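Orf c02003 protein (Sulfolobus solfataricus P2, PDB 2Q00) is of unknown function, an all-helical archaeal protein of the PaREP1 family. Local coordinates at residues 9-14 and 28-33. Sequence-based numbering, arbitrary orientation.
Sequences VYYEEA and EKYYKA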
loop_
_atom_site.group_PDB
_atom_site.type_symbol
_atom_site.label_atom_id
_atom_site.label_comp_id
_atom_site.label_asym_id
_atom_site.label_seq_id
_atom_site.Cartn_x
_atom_site.Cartn_y
_atom_site.Cartn_z
ATOM N N VAL A 9 -1.695 1.769 -10.642
ATOM C CA VAL A 9 -1.499 3.126 -11.139
ATOM C C VAL A 9 -0.705 3.998 -10.168
ATOM O O VAL A 9 0.196 4.738 -10.580
ATOM C CB VAL A 9 -2.841 3.814 -11.442
ATOM C CG1 VAL A 9 -2.594 5.230 -11.893
ATOM C CG2 VAL A 9 -3.578 3.047 -12.523
ATOM N N TYR A 10 -1.052 3.933 -8.887
ATOM C CA TYR A 10 -0.316 4.703 -7.887
ATOM C C TYR A 10 1.143 4.275 -7.874
ATOM O O TYR A 10 2.028 5.108 -7.780
ATOM C CB TYR A 10 -0.935 4.517 -6.497
ATOM C CG TYR A 10 -2.099 5.436 -6.252
ATOM C CD1 TYR A 10 -1.946 6.824 -6.363
ATOM C CD2 TYR A 10 -3.341 4.933 -5.871
ATOM C CE1 TYR A 10 -3.000 7.681 -6.084
ATOM C CE2 TYR A 10 -4.406 5.786 -5.596
ATOM C CZ TYR A 10 -4.229 7.156 -5.692
ATOM O OH TYR A 10 -5.251 7.998 -5.310
ATOM N N TYR A 11 1.383 2.973 -7.977
ATOM C CA TYR A 11 2.741 2.443 -7.994
ATOM C C TYR A 11 3.543 3.035 -9.162
ATOM O O TYR A 11 4.656 3.542 -8.979
ATOM C CB TYR A 11 2.725 0.919 -8.132
ATOM C CG TYR A 11 4.073 0.283 -7.869
ATOM C CD1 TYR A 11 4.548 0.128 -6.560
ATOM C CD2 TYR A 11 4.892 -0.123 -8.921
ATOM C CE1 TYR A 11 5.800 -0.407 -6.308
ATOM C CE2 TYR A 11 6.150 -0.661 -8.683
ATOM C CZ TYR A 11 6.601 -0.802 -7.372
ATOM O OH TYR A 11 7.850 -1.328 -7.129
ATOM N N GLU A 12 2.976 2.953 -10.362
ATOM C CA GLU A 12 3.640 3.491 -11.541
ATOM C C GLU A 12 3.942 4.975 -11.348
ATOM O O GLU A 12 5.035 5.426 -11.693
ATOM C CB GLU A 12 2.778 3.288 -12.777
ATOM N N GLU A 13 2.988 5.733 -10.799
ATOM C CA GLU A 13 3.222 7.159 -10.566
ATOM C C GLU A 13 4.318 7.365 -9.490
ATOM O O GLU A 13 5.096 8.333 -9.554
ATOM C CB GLU A 13 1.926 7.869 -10.136
ATOM C CG GLU A 13 0.747 7.717 -11.099
ATOM C CD GLU A 13 -0.484 8.517 -10.640
ATOM O OE1 GLU A 13 -0.799 8.489 -9.419
ATOM O OE2 GLU A 13 -1.143 9.170 -11.497
ATOM N N ALA A 14 4.380 6.465 -8.506
ATOM C CA ALA A 14 5.410 6.570 -7.470
ATOM C C ALA A 14 6.758 6.320 -8.162
ATOM O O ALA A 14 7.726 7.045 -7.938
ATOM C CB ALA A 14 5.174 5.545 -6.364
ATOM N N GLU A 28 4.547 9.044 -0.944
ATOM C CA GLU A 28 3.110 9.174 -0.781
ATOM C C GLU A 28 2.331 8.338 -1.798
ATOM O O GLU A 28 1.291 7.766 -1.467
ATOM C CB GLU A 28 2.700 10.649 -0.865
ATOM C CG GLU A 28 1.243 10.903 -0.464
ATOM C CD GLU A 28 0.775 10.030 0.710
ATOM O OE1 GLU A 28 1.474 9.962 1.747
ATOM O OE2 GLU A 28 -0.302 9.406 0.590
ATOM N N LYS A 29 2.835 8.253 -3.029
ATOM C CA LYS A 29 2.151 7.473 -4.055
ATOM C C LYS A 29 2.301 5.994 -3.777
ATOM O O LYS A 29 1.369 5.211 -4.018
ATOM C CB LYS A 29 2.684 7.805 -5.449
ATOM C CG LYS A 29 1.858 8.856 -6.185
ATOM C CD LYS A 29 2.133 10.265 -5.716
ATOM C CE LYS A 29 0.858 11.108 -5.698
ATOM N NZ LYS A 29 -0.029 10.876 -6.873
ATOM N N TYR A 30 3.471 5.610 -3.270
ATOM C CA TYR A 30 3.717 4.215 -2.927
ATOM C C TYR A 30 2.768 3.835 -1.806
ATOM O O TYR A 30 2.239 2.728 -1.780
ATOM C CB TYR A 30 5.155 4.007 -2.460
ATOM C CG TYR A 30 6.178 3.925 -3.573
ATOM C CD1 TYR A 30 6.105 2.917 -4.532
ATOM C CD2 TYR A 30 7.230 4.848 -3.656
ATOM C CE1 TYR A 30 7.048 2.823 -5.549
ATOM C CE2 TYR A 30 8.189 4.763 -4.668
ATOM C CZ TYR A 30 8.092 3.742 -5.619
ATOM O OH TYR A 30 9.026 3.618 -6.628
ATOM N N TYR A 31 2.562 4.753 -0.867
ATOM C CA TYR A 31 1.663 4.469 0.239
ATOM C C TYR A 31 0.230 4.339 -0.284
ATOM O O TYR A 31 -0.487 3.415 0.079
ATOM C CB TYR A 31 1.737 5.568 1.296
ATOM C CG TYR A 31 0.797 5.323 2.456
ATOM C CD1 TYR A 31 0.964 4.212 3.290
ATOM C CD2 TYR A 31 -0.270 6.189 2.712
ATOM C CE1 TYR A 31 0.094 3.972 4.343
ATOM C CE2 TYR A 31 -1.144 5.956 3.763
ATOM C CZ TYR A 31 -0.957 4.841 4.573
ATOM O OH TYR A 31 -1.835 4.574 5.587
ATOM N N LYS A 32 -0.187 5.276 -1.130
ATOM C CA LYS A 32 -1.527 5.225 -1.707
ATOM C C LYS A 32 -1.698 3.924 -2.481
ATOM O O LYS A 32 -2.774 3.338 -2.474
ATOM C CB LYS A 32 -1.767 6.425 -2.625
ATOM C CG LYS A 32 -2.029 7.715 -1.873
ATOM C CD LYS A 32 -2.307 8.868 -2.821
ATOM C CE LYS A 32 -2.675 10.152 -2.070
ATOM N NZ LYS A 32 -3.036 11.232 -3.056
ATOM N N ALA A 33 -0.632 3.473 -3.140
ATOM C CA ALA A 33 -0.673 2.218 -3.879
ATOM C C ALA A 33 -0.967 1.103 -2.887
ATOM O O ALA A 33 -1.734 0.181 -3.175
ATOM C CB ALA A 33 0.676 1.948 -4.593
#
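Tyr10 lays its ring against the aliphatic part of Lys32: CB of Lys32 stands 3.6 Å from the ring centroid, over one face, a CH-pi contact. With CG of Lys32 anti to its carbonyl carbon and the chain extended beyond, CD reaches the ring at CE1 of Tyr10, while CB of Tyr10 meets CB of Ala33 at 3.6 Å. An alanine in place of Tyr10 removes the ring from under Lys32 CB and CD, which would probably open a gap there and leave the lysine chain freer to turn. Further along, the Ala14 methyl lies over one face of the Tyr30 ring in a second CH-pi contact. The edge of that ring turns toward the face of Tyr11 in an offset edge-to-face pair, planes at 70°, and the Tyr30 hydroxyl is hydrogen-bonded to Glu15. On the same partly exposed side as Tyr10 and Lys32, Glu13 OE1 and Lys29 NZ form a salt bridge of 3.6 Å. The axes of segments 9-14 and 28-33 come within 7.5 Å at 165°, a close approach consistent with the small Ala14 and Ala33 at the interface. Helices 6-19 and 23-45 thus pair directly as the two arms of a helical hairpin; helix 101-122 packs on Tyr11, Tyr30 and Ala33, and helix 79-95 touches Tyr30 and Tyr31.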